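CRISPR-associated endonuclease Cas9 (Campylobacter jejuni subsp. jejuni serotype O:2, PDB 5X2H) uses a guide RNA to recognise complementary DNA of invading genetic elements and cuts it, with HNH and RuvC-like nuclease domains that each cleave one strand. Local coordinates at residues Asp208-Ile213 against Glu231-Ala236; Asn298-Glu303 against Lys316-Leu321; Leu358-Lys363 against Ala379-Asn384; Leu665-Lys670 against Lys724-Met729. One frame throughout, in Å; residues are numbered along the deposited sequence.

Interaction 1: residues Asp208-Ile213 against Glu231-Ala236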
loop_
_atom_site.group_PDB
_atom_site.type_symbol
_atom_site.label_atom_id
_atom_site.label_comp_id
_atom_site.label_asym_id
_atom_site.label_seq_id
_atom_site.Cartn_x
_atom_site.Cartn_y
_atom_site.Cartn_z
ATOM N N ASP A 208 34.492 -6.392 8.048
ATOM C CA ASP A 208 35.901 -6.774 8.027
ATOM C C ASP A 208 36.768 -5.721 8.703
ATOM O O ASP A 208 37.752 -6.055 9.370
ATOM C CB ASP A 208 36.369 -7.001 6.590
ATOM C CG ASP A 208 35.656 -8.157 5.917
ATOM O OD1 ASP A 208 35.210 -9.081 6.629
ATOM O OD2 ASP A 208 35.543 -8.140 4.673
ATOM N N GLU A 209 36.419 -4.443 8.542
ATOM C CA GLU A 209 37.230 -3.385 9.135
ATOM C C GLU A 209 37.153 -3.423 10.656
ATOM O O GLU A 209 38.182 -3.382 11.340
ATOM C CB GLU A 209 36.792 -2.020 8.607
ATOM C CG GLU A 209 37.570 -0.864 9.218
ATOM C CD GLU A 209 37.105 0.491 8.721
ATOM O OE1 GLU A 209 37.552 1.514 9.285
ATOM O OE2 GLU A 209 36.293 0.535 7.772
ATOM N N LEU A 210 35.938 -3.509 11.203
ATOM C CA LEU A 210 35.786 -3.550 12.654
ATOM C C LEU A 210 36.435 -4.795 13.255
ATOM O O LEU A 210 36.958 -4.736 14.374
ATOM C CB LEU A 210 34.305 -3.477 13.025
ATOM C CG LEU A 210 33.996 -3.200 14.497
ATOM C CD1 LEU A 210 34.818 -2.027 15.005
ATOM C CD2 LEU A 210 32.507 -2.931 14.684
ATOM N N LYS A 211 36.418 -5.921 12.536
ATOM C CA LYS A 211 37.163 -7.090 13.000
ATOM C C LYS A 211 38.664 -6.828 12.971
ATOM O O LYS A 211 39.387 -7.222 13.893
ATOM C CB LYS A 211 36.824 -8.314 12.149
ATOM C CG LYS A 211 35.413 -8.844 12.337
ATOM C CD LYS A 211 35.182 -10.098 11.503
ATOM C CE LYS A 211 33.785 -10.658 11.720
ATOM N NZ LYS A 211 33.524 -11.836 10.851
ATOM N N LEU A 212 39.147 -6.162 11.919
ATOM C CA LEU A 212 40.569 -5.859 11.818
ATOM C C LEU A 212 40.997 -4.855 12.879
ATOM O O LEU A 212 42.086 -4.975 13.453
ATOM C CB LEU A 212 40.892 -5.333 10.419
ATOM C CG LEU A 212 42.329 -4.866 10.177
ATOM C CD1 LEU A 212 43.302 -6.036 10.275
ATOM C CD2 LEU A 212 42.448 -4.170 8.831
ATOM N N ILE A 213 40.153 -3.858 13.153
ATOM C CA ILE A 213 40.497 -2.845 14.148
ATOM C C ILE A 213 40.617 -3.471 15.531
ATOM O O ILE A 213 41.534 -3.148 16.296
ATOM C CB ILE A 213 39.464 -1.703 14.126
ATOM C CG1 ILE A 213 39.596 -0.892 12.834
ATOM C CG2 ILE A 213 39.630 -0.809 15.343
ATOM C CD1 ILE A 213 38.555 0.203 12.686
ATOM N N GLU A 231 29.943 -9.318 21.334
ATOM C CA GLU A 231 28.686 -8.593 21.477
ATOM C C GLU A 231 28.619 -7.405 20.525
ATOM O O GLU A 231 27.580 -7.163 19.901
ATOM C CB GLU A 231 28.503 -8.133 22.923
ATOM C CG GLU A 231 27.979 -9.204 23.854
ATOM C CD GLU A 231 27.192 -8.622 25.012
ATOM O OE1 GLU A 231 27.790 -8.383 26.084
ATOM O OE2 GLU A 231 25.976 -8.387 24.839
ATOM N N VAL A 232 29.718 -6.658 20.394
ATOM C CA VAL A 232 29.725 -5.487 19.520
ATOM C C VAL A 232 29.464 -5.894 18.076
ATOM O O VAL A 232 28.658 -5.270 17.376
ATOM C CB VAL A 232 31.055 -4.723 19.666
ATOM C CG1 VAL A 232 31.230 -3.735 18.525
ATOM C CG2 VAL A 232 31.109 -4.015 21.008
ATOM N N LEU A 233 30.127 -6.955 17.612
ATOM C CA LEU A 233 29.953 -7.386 16.229
ATOM C C LEU A 233 28.539 -7.888 15.972
ATOM O O LEU A 233 27.927 -7.535 14.957
ATOM C CB LEU A 233 30.978 -8.465 15.880
ATOM C CG LEU A 233 32.432 -7.999 15.792
ATOM C CD1 LEU A 233 33.351 -9.183 15.543
ATOM C CD2 LEU A 233 32.594 -6.948 14.705
ATOM N N SER A 234 27.998 -8.708 16.876
ATOM C CA SER A 234 26.663 -9.257 16.655
ATOM C C SER A 234 25.595 -8.171 16.727
ATOM O O SER A 234 24.641 -8.182 15.943
ATOM C CB SER A 234 26.371 -10.366 17.664
ATOM O OG SER A 234 26.381 -9.862 18.988
ATOM N N VAL A 235 25.738 -7.222 17.655
ATOM C CA VAL A 235 24.731 -6.175 17.806
ATOM C C VAL A 235 24.786 -5.197 16.636
ATOM O O VAL A 235 23.748 -4.783 16.109
ATOM C CB VAL A 235 24.906 -5.455 19.157
ATOM C CG1 VAL A 235 24.104 -4.162 19.183
ATOM C CG2 VAL A 235 24.477 -6.364 20.302
ATOM N N ALA A 236 25.992 -4.822 16.205
ATOM C CA ALA A 236 26.116 -3.815 15.156
ATOM C C ALA A 236 25.606 -4.318 13.812
ATOM O O ALA A 236 25.116 -3.523 13.000
ATOM C CB ALA A 236 27.570 -3.360 15.027
#

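Interaction 2: residues Asn298-Glu303 against Lys316-Leu321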
loop_
_atom_site.group_PDB
_atom_site.type_symbol
_atom_site.label_atom_id
_atom_site.label_comp_id
_atom_site.label_asym_id
_atom_site.label_seq_id
_atom_site.Cartn_x
_atom_site.Cartn_y
_atom_site.Cartn_z
ATOM N N ASN A 298 4.483 -45.209 -14.402
ATOM C CA ASN A 298 5.452 -45.428 -13.333
ATOM C C ASN A 298 6.881 -45.237 -13.821
ATOM O O ASN A 298 7.761 -44.872 -13.034
ATOM C CB ASN A 298 5.280 -46.826 -12.736
ATOM C CG ASN A 298 4.019 -46.955 -11.900
ATOM O OD1 ASN A 298 3.460 -45.959 -11.440
ATOM N ND2 ASN A 298 3.569 -48.189 -11.695
ATOM N N ALA A 299 7.133 -45.474 -15.111
ATOM C CA ALA A 299 8.472 -45.271 -15.651
ATOM C C ALA A 299 8.841 -43.792 -15.660
ATOM O O ALA A 299 9.937 -43.413 -15.234
ATOM C CB ALA A 299 8.566 -45.864 -17.057
ATOM N N LEU A 300 7.932 -42.940 -16.140
ATOM C CA LEU A 300 8.198 -41.505 -16.146
ATOM C C LEU A 300 8.276 -40.953 -14.728
ATOM O O LEU A 300 9.109 -40.085 -14.439
ATOM C CB LEU A 300 7.121 -40.775 -16.948
ATOM C CG LEU A 300 6.971 -41.196 -18.412
ATOM C CD1 LEU A 300 5.783 -40.502 -19.058
ATOM C CD2 LEU A 300 8.245 -40.904 -19.183
ATOM N N LEU A 301 7.422 -41.450 -13.830
ATOM C CA LEU A 301 7.447 -40.979 -12.450
ATOM C C LEU A 301 8.716 -41.427 -11.733
ATOM O O LEU A 301 9.264 -40.687 -10.908
ATOM C CB LEU A 301 6.206 -41.473 -11.706
ATOM C CG LEU A 301 6.048 -41.017 -10.255
ATOM C CD1 LEU A 301 5.934 -39.503 -10.175
ATOM C CD2 LEU A 301 4.844 -41.684 -9.607
ATOM N N ASN A 302 9.200 -42.637 -12.036
ATOM C CA ASN A 302 10.422 -43.121 -11.400
ATOM C C ASN A 302 11.637 -42.307 -11.823
ATOM O O ASN A 302 12.598 -42.193 -11.055
ATOM C CB ASN A 302 10.638 -44.600 -11.721
ATOM C CG ASN A 302 10.380 -45.500 -10.527
ATOM O OD1 ASN A 302 9.248 -45.621 -10.058
ATOM N ND2 ASN A 302 11.433 -46.143 -10.033
ATOM N N GLU A 303 11.620 -41.743 -13.032
ATOM C CA GLU A 303 12.708 -40.861 -13.441
ATOM C C GLU A 303 12.638 -39.523 -12.716
ATOM O O GLU A 303 13.679 -38.919 -12.430
ATOM C CB GLU A 303 12.681 -40.651 -14.955
ATOM N N LYS A 316 10.374 -38.769 -24.650
ATOM C CA LYS A 316 10.072 -39.229 -26.000
ATOM C C LYS A 316 10.681 -40.598 -26.281
ATOM O O LYS A 316 10.077 -41.409 -26.992
ATOM C CB LYS A 316 10.565 -38.205 -27.023
ATOM N N LYS A 317 11.867 -40.871 -25.735
ATOM C CA LYS A 317 12.491 -42.177 -25.920
ATOM C C LYS A 317 11.800 -43.256 -25.099
ATOM O O LYS A 317 11.710 -44.407 -25.544
ATOM C CB LYS A 317 13.975 -42.111 -25.552
ATOM N N LEU A 318 11.310 -42.906 -23.910
ATOM C CA LEU A 318 10.596 -43.868 -23.085
ATOM C C LEU A 318 9.260 -44.273 -23.693
ATOM O O LEU A 318 8.622 -45.197 -23.176
ATOM C CB LEU A 318 10.392 -43.299 -21.672
ATOM C CG LEU A 318 11.620 -43.162 -20.761
ATOM C CD1 LEU A 318 11.766 -41.746 -20.168
ATOM C CD2 LEU A 318 11.607 -44.237 -19.659
ATOM N N LEU A 319 8.832 -43.617 -24.776
ATOM C CA LEU A 319 7.567 -43.949 -25.421
ATOM C C LEU A 319 7.455 -43.387 -26.837
ATOM O O LEU A 319 6.504 -42.662 -27.148
ATOM C CB LEU A 319 6.396 -43.455 -24.562
ATOM C CG LEU A 319 6.498 -42.139 -23.782
ATOM C CD1 LEU A 319 6.003 -40.947 -24.591
ATOM C CD2 LEU A 319 5.724 -42.263 -22.477
ATOM N N GLY A 320 8.405 -43.729 -27.706
ATOM C CA GLY A 320 8.262 -43.406 -29.109
ATOM C C GLY A 320 9.462 -42.769 -29.777
ATOM O O GLY A 320 10.612 -43.016 -29.399
ATOM N N LEU A 321 9.182 -41.931 -30.776
ATOM C CA LEU A 321 10.202 -41.337 -31.629
ATOM C C LEU A 321 10.783 -40.076 -31.005
ATOM O O LEU A 321 10.775 -39.923 -29.779
ATOM C CB LEU A 321 9.615 -41.016 -33.005
#

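Interaction 3: residues Leu358-Lys363 against Ala379-Asn384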
loop_
_atom_site.group_PDB
_atom_site.type_symbol
_atom_site.label_atom_id
_atom_site.label_comp_id
_atom_site.label_asym_id
_atom_site.label_seq_id
_atom_site.Cartn_x
_atom_site.Cartn_y
_atom_site.Cartn_z
ATOM N N LEU A 358 7.422 -35.004 6.680
ATOM C CA LEU A 358 8.161 -34.478 5.537
ATOM C C LEU A 358 7.445 -33.279 4.929
ATOM O O LEU A 358 8.063 -32.239 4.663
ATOM C CB LEU A 358 8.358 -35.577 4.493
ATOM C CG LEU A 358 9.803 -35.959 4.164
ATOM C CD1 LEU A 358 10.562 -36.317 5.431
ATOM C CD2 LEU A 358 9.834 -37.115 3.175
ATOM N N ASN A 359 6.136 -33.404 4.702
ATOM C CA ASN A 359 5.364 -32.275 4.195
ATOM C C ASN A 359 5.311 -31.139 5.208
ATOM O O ASN A 359 5.299 -29.964 4.822
ATOM C CB ASN A 359 3.950 -32.727 3.828
ATOM C CG ASN A 359 3.942 -33.802 2.759
ATOM O OD1 ASN A 359 4.192 -33.527 1.585
ATOM N ND2 ASN A 359 3.649 -35.035 3.160
ATOM N N GLU A 360 5.282 -31.466 6.502
ATOM C CA GLU A 360 5.288 -30.429 7.527
ATOM C C GLU A 360 6.636 -29.722 7.598
ATOM O O GLU A 360 6.696 -28.541 7.960
ATOM C CB GLU A 360 4.927 -31.035 8.882
ATOM C CG GLU A 360 3.811 -30.310 9.620
ATOM C CD GLU A 360 2.591 -30.078 8.750
ATOM O OE1 GLU A 360 2.152 -28.913 8.640
ATOM O OE2 GLU A 360 2.076 -31.057 8.168
ATOM N N ILE A 361 7.720 -30.422 7.258
ATOM C CA ILE A 361 9.042 -29.800 7.263
ATOM C C ILE A 361 9.154 -28.782 6.134
ATOM O O ILE A 361 9.650 -27.667 6.329
ATOM C CB ILE A 361 10.141 -30.874 7.170
ATOM C CG1 ILE A 361 10.359 -31.541 8.527
ATOM C CG2 ILE A 361 11.444 -30.271 6.664
ATOM C CD1 ILE A 361 11.238 -32.765 8.463
ATOM N N ALA A 362 8.696 -29.152 4.935
ATOM C CA ALA A 362 8.759 -28.235 3.802
ATOM C C ALA A 362 7.942 -26.977 4.066
ATOM O O ALA A 362 8.326 -25.877 3.651
ATOM C CB ALA A 362 8.279 -28.934 2.531
ATOM N N LYS A 363 6.809 -27.122 4.756
ATOM C CA LYS A 363 6.027 -25.958 5.160
ATOM C C LYS A 363 6.835 -25.045 6.074
ATOM O O LYS A 363 6.824 -23.820 5.908
ATOM C CB LYS A 363 4.745 -26.416 5.856
ATOM C CG LYS A 363 3.859 -25.293 6.367
ATOM C CD LYS A 363 3.156 -25.719 7.647
ATOM C CE LYS A 363 1.706 -25.272 7.667
ATOM N NZ LYS A 363 1.572 -23.797 7.553
ATOM N N ALA A 379 13.885 -29.036 15.014
ATOM C CA ALA A 379 14.372 -29.855 16.121
ATOM C C ALA A 379 13.267 -30.679 16.776
ATOM O O ALA A 379 13.549 -31.751 17.326
ATOM C CB ALA A 379 15.055 -28.966 17.159
ATOM N N LYS A 380 12.017 -30.217 16.712
ATOM C CA LYS A 380 10.886 -30.993 17.204
ATOM C C LYS A 380 10.645 -32.275 16.410
ATOM O O LYS A 380 9.736 -33.036 16.763
ATOM C CB LYS A 380 9.615 -30.137 17.191
ATOM N N TYR A 381 11.420 -32.541 15.357
ATOM C CA TYR A 381 11.257 -33.745 14.557
ATOM C C TYR A 381 12.496 -34.622 14.668
ATOM O O TYR A 381 13.615 -34.129 14.836
ATOM C CB TYR A 381 10.991 -33.408 13.081
ATOM C CG TYR A 381 9.707 -32.648 12.841
ATOM C CD1 TYR A 381 8.566 -32.924 13.581
ATOM C CD2 TYR A 381 9.640 -31.644 11.882
ATOM C CE1 TYR A 381 7.393 -32.226 13.369
ATOM C CE2 TYR A 381 8.471 -30.940 11.663
ATOM C CZ TYR A 381 7.351 -31.236 12.409
ATOM O OH TYR A 381 6.181 -30.543 12.204
ATOM N N ASP A 382 12.288 -35.933 14.564
ATOM C CA ASP A 382 13.392 -36.878 14.681
ATOM C C ASP A 382 14.367 -36.740 13.517
ATOM O O ASP A 382 14.217 -37.418 12.493
ATOM C CB ASP A 382 12.863 -38.312 14.758
ATOM N N LEU A 383 15.372 -35.878 13.673
ATOM C CA LEU A 383 16.411 -35.676 12.671
ATOM C C LEU A 383 17.696 -35.269 13.375
ATOM O O LEU A 383 17.658 -34.631 14.430
ATOM C CB LEU A 383 16.013 -34.607 11.645
ATOM N N ASN A 384 18.835 -35.630 12.780
ATOM C CA ASN A 384 20.120 -35.359 13.413
ATOM C C ASN A 384 20.546 -33.909 13.178
ATOM O O ASN A 384 19.961 -33.183 12.372
ATOM C CB ASN A 384 21.192 -36.354 12.931
ATOM C CG ASN A 384 21.518 -36.237 11.438
ATOM O OD1 ASN A 384 21.697 -35.141 10.901
ATOM N ND2 ASN A 384 21.630 -37.382 10.772
#

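Interaction 4: residues Leu665-Lys670 against Lys724-Met729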
loop_
_atom_site.group_PDB
_atom_site.type_symbol
_atom_site.label_atom_id
_atom_site.label_comp_id
_atom_site.label_asym_id
_atom_site.label_seq_id
_atom_site.Cartn_x
_atom_site.Cartn_y
_atom_site.Cartn_z
ATOM N N LEU A 665 -1.635 29.819 17.163
ATOM C CA LEU A 665 -2.896 29.688 16.448
ATOM C C LEU A 665 -2.990 28.417 15.616
ATOM O O LEU A 665 -4.084 28.083 15.148
ATOM C CB LEU A 665 -3.115 30.903 15.539
ATOM C CG LEU A 665 -3.383 32.230 16.246
ATOM C CD1 LEU A 665 -3.284 33.389 15.269
ATOM C CD2 LEU A 665 -4.748 32.208 16.909
ATOM N N GLY A 666 -1.884 27.708 15.417
ATOM C CA GLY A 666 -1.891 26.514 14.602
ATOM C C GLY A 666 -1.651 26.742 13.127
ATOM O O GLY A 666 -1.816 25.803 12.341
ATOM N N LYS A 667 -1.281 27.962 12.724
ATOM C CA LYS A 667 -0.961 28.215 11.322
ATOM C C LYS A 667 0.316 27.498 10.909
ATOM O O LYS A 667 0.511 27.209 9.722
ATOM C CB LYS A 667 -0.835 29.720 11.076
ATOM C CG LYS A 667 -2.119 30.497 11.326
ATOM C CD LYS A 667 -1.879 31.998 11.274
ATOM C CE LYS A 667 -1.321 32.425 9.926
ATOM N NZ LYS A 667 -2.282 32.173 8.823
ATOM N N ILE A 668 1.196 27.223 11.870
ATOM C CA ILE A 668 2.362 26.372 11.682
ATOM C C ILE A 668 2.538 25.554 12.951
ATOM O O ILE A 668 2.011 25.890 14.014
ATOM C CB ILE A 668 3.654 27.167 11.380
ATOM C CG1 ILE A 668 3.832 28.299 12.397
ATOM C CG2 ILE A 668 3.647 27.686 9.951
ATOM C CD1 ILE A 668 5.141 29.060 12.255
ATOM N N ARG A 669 3.292 24.465 12.830
ATOM C CA ARG A 669 3.550 23.575 13.947
ATOM C C ARG A 669 5.046 23.506 14.217
ATOM O O ARG A 669 5.874 23.782 13.344
ATOM C CB ARG A 669 3.007 22.167 13.678
ATOM C CG ARG A 669 1.630 22.138 13.040
ATOM C CD ARG A 669 0.536 22.542 14.009
ATOM N NE ARG A 669 -0.762 22.596 13.341
ATOM C CZ ARG A 669 -1.933 22.589 13.971
ATOM N NH1 ARG A 669 -1.978 22.521 15.294
ATOM N NH2 ARG A 669 -3.061 22.640 13.275
ATOM N N LYS A 670 5.380 23.126 15.445
ATOM C CA LYS A 670 6.758 22.891 15.861
ATOM C C LYS A 670 6.822 21.470 16.414
ATOM O O LYS A 670 6.377 21.219 17.538
ATOM C CB LYS A 670 7.203 23.922 16.894
ATOM C CG LYS A 670 8.624 24.427 16.696
ATOM C CD LYS A 670 9.500 24.140 17.901
ATOM C CE LYS A 670 9.995 25.418 18.553
ATOM N NZ LYS A 670 8.891 26.178 19.195
ATOM N N LYS A 724 -3.309 39.084 12.692
ATOM C CA LYS A 724 -4.333 39.617 13.577
ATOM C C LYS A 724 -4.840 38.524 14.514
ATOM O O LYS A 724 -4.838 37.339 14.174
ATOM C CB LYS A 724 -5.487 40.190 12.750
ATOM C CG LYS A 724 -6.463 41.072 13.516
ATOM C CD LYS A 724 -7.558 41.594 12.590
ATOM C CE LYS A 724 -8.553 42.474 13.325
ATOM N NZ LYS A 724 -7.939 43.750 13.771
ATOM N N ASP A 725 -5.258 38.932 15.714
ATOM C CA ASP A 725 -5.843 37.995 16.667
ATOM C C ASP A 725 -7.006 37.242 16.036
ATOM O O ASP A 725 -7.842 37.829 15.341
ATOM C CB ASP A 725 -6.344 38.732 17.914
ATOM C CG ASP A 725 -5.223 39.218 18.808
ATOM O OD1 ASP A 725 -4.049 38.928 18.514
ATOM O OD2 ASP A 725 -5.522 39.895 19.816
ATOM N N TRP A 726 -7.061 35.936 16.276
ATOM C CA TRP A 726 -8.242 35.187 15.882
ATOM C C TRP A 726 -9.341 35.371 16.925
ATOM O O TRP A 726 -9.105 35.859 18.033
ATOM C CB TRP A 726 -7.910 33.708 15.682
ATOM C CG TRP A 726 -7.162 33.449 14.406
ATOM C CD1 TRP A 726 -6.566 34.381 13.600
ATOM C CD2 TRP A 726 -6.935 32.180 13.782
ATOM N NE1 TRP A 726 -5.977 33.767 12.520
ATOM C CE2 TRP A 726 -6.190 32.417 12.608
ATOM C CE3 TRP A 726 -7.285 30.865 14.104
ATOM C CZ2 TRP A 726 -5.793 31.389 11.756
ATOM C CZ3 TRP A 726 -6.888 29.847 13.257
ATOM C CH2 TRP A 726 -6.150 30.114 12.098
ATOM N N ILE A 727 -10.558 34.987 16.555
ATOM C CA ILE A 727 -11.753 35.333 17.317
ATOM C C ILE A 727 -12.194 34.128 18.136
ATOM O O ILE A 727 -12.526 33.074 17.582
ATOM C CB ILE A 727 -12.879 35.816 16.391
ATOM C CG1 ILE A 727 -12.390 37.006 15.561
ATOM C CG2 ILE A 727 -14.106 36.191 17.207
ATOM C CD1 ILE A 727 -13.246 37.300 14.356
ATOM N N LEU A 728 -12.215 34.294 19.457
ATOM C CA LEU A 728 -12.668 33.234 20.347
ATOM C C LEU A 728 -14.160 32.990 20.164
ATOM O O LEU A 728 -14.964 33.927 20.218
ATOM C CB LEU A 728 -12.371 33.600 21.799
ATOM C CG LEU A 728 -12.719 32.517 22.823
ATOM C CD1 LEU A 728 -11.946 31.244 22.524
ATOM C CD2 LEU A 728 -12.439 33.000 24.236
ATOM N N MET A 729 -14.532 31.725 19.956
ATOM C CA MET A 729 -15.934 31.351 19.771
ATOM C C MET A 729 -16.558 31.112 21.143
ATOM O O MET A 729 -16.666 29.985 21.630
ATOM C CB MET A 729 -16.051 30.130 18.869
ATOM C CG MET A 729 -15.549 30.344 17.443
ATOM S SD MET A 729 -16.599 31.423 16.439
ATOM C CE MET A 729 -15.879 33.041 16.725
#

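Interaction 1: residues Asp208-Ile213 against Glu231-Ala236
L233 reaches across from residues 231-236 and divides its two terminal methyls between neighbouring residues of the facing helix. Its CD2 lies 4.0 Å from L210 CG and equally near L210 CD2, the two leucine side chains running antiparallel alongside one another. The other branch, CD1, meets the aliphatic part of K211, approaching K211 CG to 3.8 Å; here the two side chains stand nearly perpendicular, and CE of the same lysine comes almost as near. L210 CD2 has a further neighbour, since V232 CG1 stands 4.1 Å from it. L210 can serve both partners because its CG is anti to the backbone N (chi1 -167°), which carries the branch point toward the opposing helix. K211 instead runs on extended beyond CG, so that it borders the exposed flank of the contact with its methylenes. No hydrogen bond joins the segments; the contact is apolar. The two helices, 203-219 and 226-236, form an antiparallel helical hairpin, their short segments running at 167° with axes 11.1 Å apart, a wide spacing that leaves the long leucines to bridge it. L210 and L233 are the closest CA pair of the two segments, 7.8 Å apart. Beyond this first shell, V232 also rests on I128 of helix 121-133, whose F124 and V127 touch I213. E209, which does not touch residues 231-236, makes a salt bridge to R111, while V235 and A236 lean on L74 of the long, arginine-rich helix 51-82, which includes the bridge helix of Cas9.

Interaction 2: residues Asn298-Glu303 against Lys316-Leu321
L300 holds the centre of this contact like a fork, one prong for each of two consecutive leucines. Its CD2 is directed at L318, lying 3.8 Å from L318 CD1 with L318 CB close behind, and the two side chains lie alongside with their tips pointing opposite ways. Its CD1 turns to L319 instead, 3.8 Å from L319 CD2, and there one side chain runs almost square to the other. The two neighbours are thus met in different attitudes, one alongside and one across. L318 has a second apolar partner, for its CD2 branch reaches A299 CB at 4.3 Å. L319 has its CG wedged between N and C of its own backbone (chi1 36°), a less usual setting that nevertheless brings CD2 against L300. The parts joined are helix 294-307 and helix 312-318 with the residues that follow it, successive elements of a mainly helical region linked through the short strand 309-311. G320 follows with a positive phi that suits a residue without a side chain. No hydrogen bond crosses between the segments. Helix 266-288 packs against both segments: I277 touches L300, M270 and L274 touch L301, and L281 touches L319, so L300 and L319 share this helix as a neighbour. The carbonyl O of L319 accepts a hydrogen bond from the hydroxyl of Y292.

Interaction 3: residues Leu358-Lys363 against Ala379-Asn384
Y381 CG and I361 CG1 both stand beside the backbone N of their own residue, anti to the carbonyl carbon, with chi1 -63° for the tyrosine and -78° for the isoleucine, and these settings bring the ring and the branched chain side by side. The isoleucine touches one flank of the ring: its CG1 lies 3.4 Å from Y381 CD2, a close packing distance, with Y381 CE2 a little farther from the same atom and CD1 of I361 also near Y381 CD2. The approach is oblique to the ring plane, and the two side chains overlap lengthwise, head to tail. At the far end of the ring, the hydroxyl meets the stem of E360, with Y381 OH 3.5 Å from E360 CG and nearly as close to E360 CB. The glutamate chain bends beyond CB, so the carboxylate leads away from the tyrosine, its plane turned 74° from that of the ring. No hydrogen bond forms between the segments. The loop carrying Y381 follows helix 371-379, passes through an inverse gamma turn centred on D382, and ends at N384, whose side chain N-caps helix 385-391 by accepting a bond from Q387 N. The tyrosine leans on helix 355-367, touching D357 and D364 as well, while I361 and A362 pack on Y341 of helix 336-344 and N359 OD1 accepts a hydrogen bond from L267 N at the start of helix 266-288.

Interaction 4: residues Leu665-Lys670 against Lys724-Met729
W726 sends its side chain across to L665 and K667, and its atoms meet them in order. The CB atom already touches L665, 3.7 Å from its CD2. At the ring's root, CG lies equally close to that methyl, while the other methyl, CD1 of L665, hangs over the five-membered ring. There it makes a CH-pi contact, 3.8 Å from the ring centroid and only 8° off the normal, so it sits squarely over the face; CD1 of the tryptophan and NE1 both fall beneath it. Out along the six-membered ring, W726 CZ2 comes 3.8 Å from K667 CG, with K667 CD nearby at 4.0 Å, an approach oblique to the plane. W726 CZ3, on the same six-membered ring, lies 3.8 Å from L665 O. Nothing across the contact is hydrogen-bonded. The lysine's methylenes serve as packing, but its chain bends at chi3 and chi4, and NZ ends in a salt bridge with a phosphate of the bound DNA. D725 ties the two sides further through a salt bridge to K661 on helix 655-665, whose last residue is L665. The tryptophan also leans on K713 of strand 713-714, which pairs with 727-728, and on V715 just after it. Helix 655-665, ended by G666 with its positive phi, leads into the hairpin of strands 668-671 and 674-677 in the wedge domain of this type II-C Cas9; residues 724-729 pack against it beside the DNA, with the indole set on L665.

How the interactions relate
The four contacts are in series along the chain, each closing before the next opens, and none touches another. Interactions 1, 2 and 3 belong to the helical part of the protein, whereas interaction 4 involves the wedge domain through residues 665-670, its centre about 83 Å from that of interaction 2 on the opposite side of the chain's centre. Interactions 2 and 3 come nearest, with closest atoms about 13 Å apart, and both lean on helix 266-288. All four stand away from the predicted RuvC-like nuclease site. Distance to the bound nucleic acid separates them more: nearest atoms are about 3 Å away at interaction 4, 6 Å at interaction 1, 8 Å at interaction 3 and 12 Å at interaction 2.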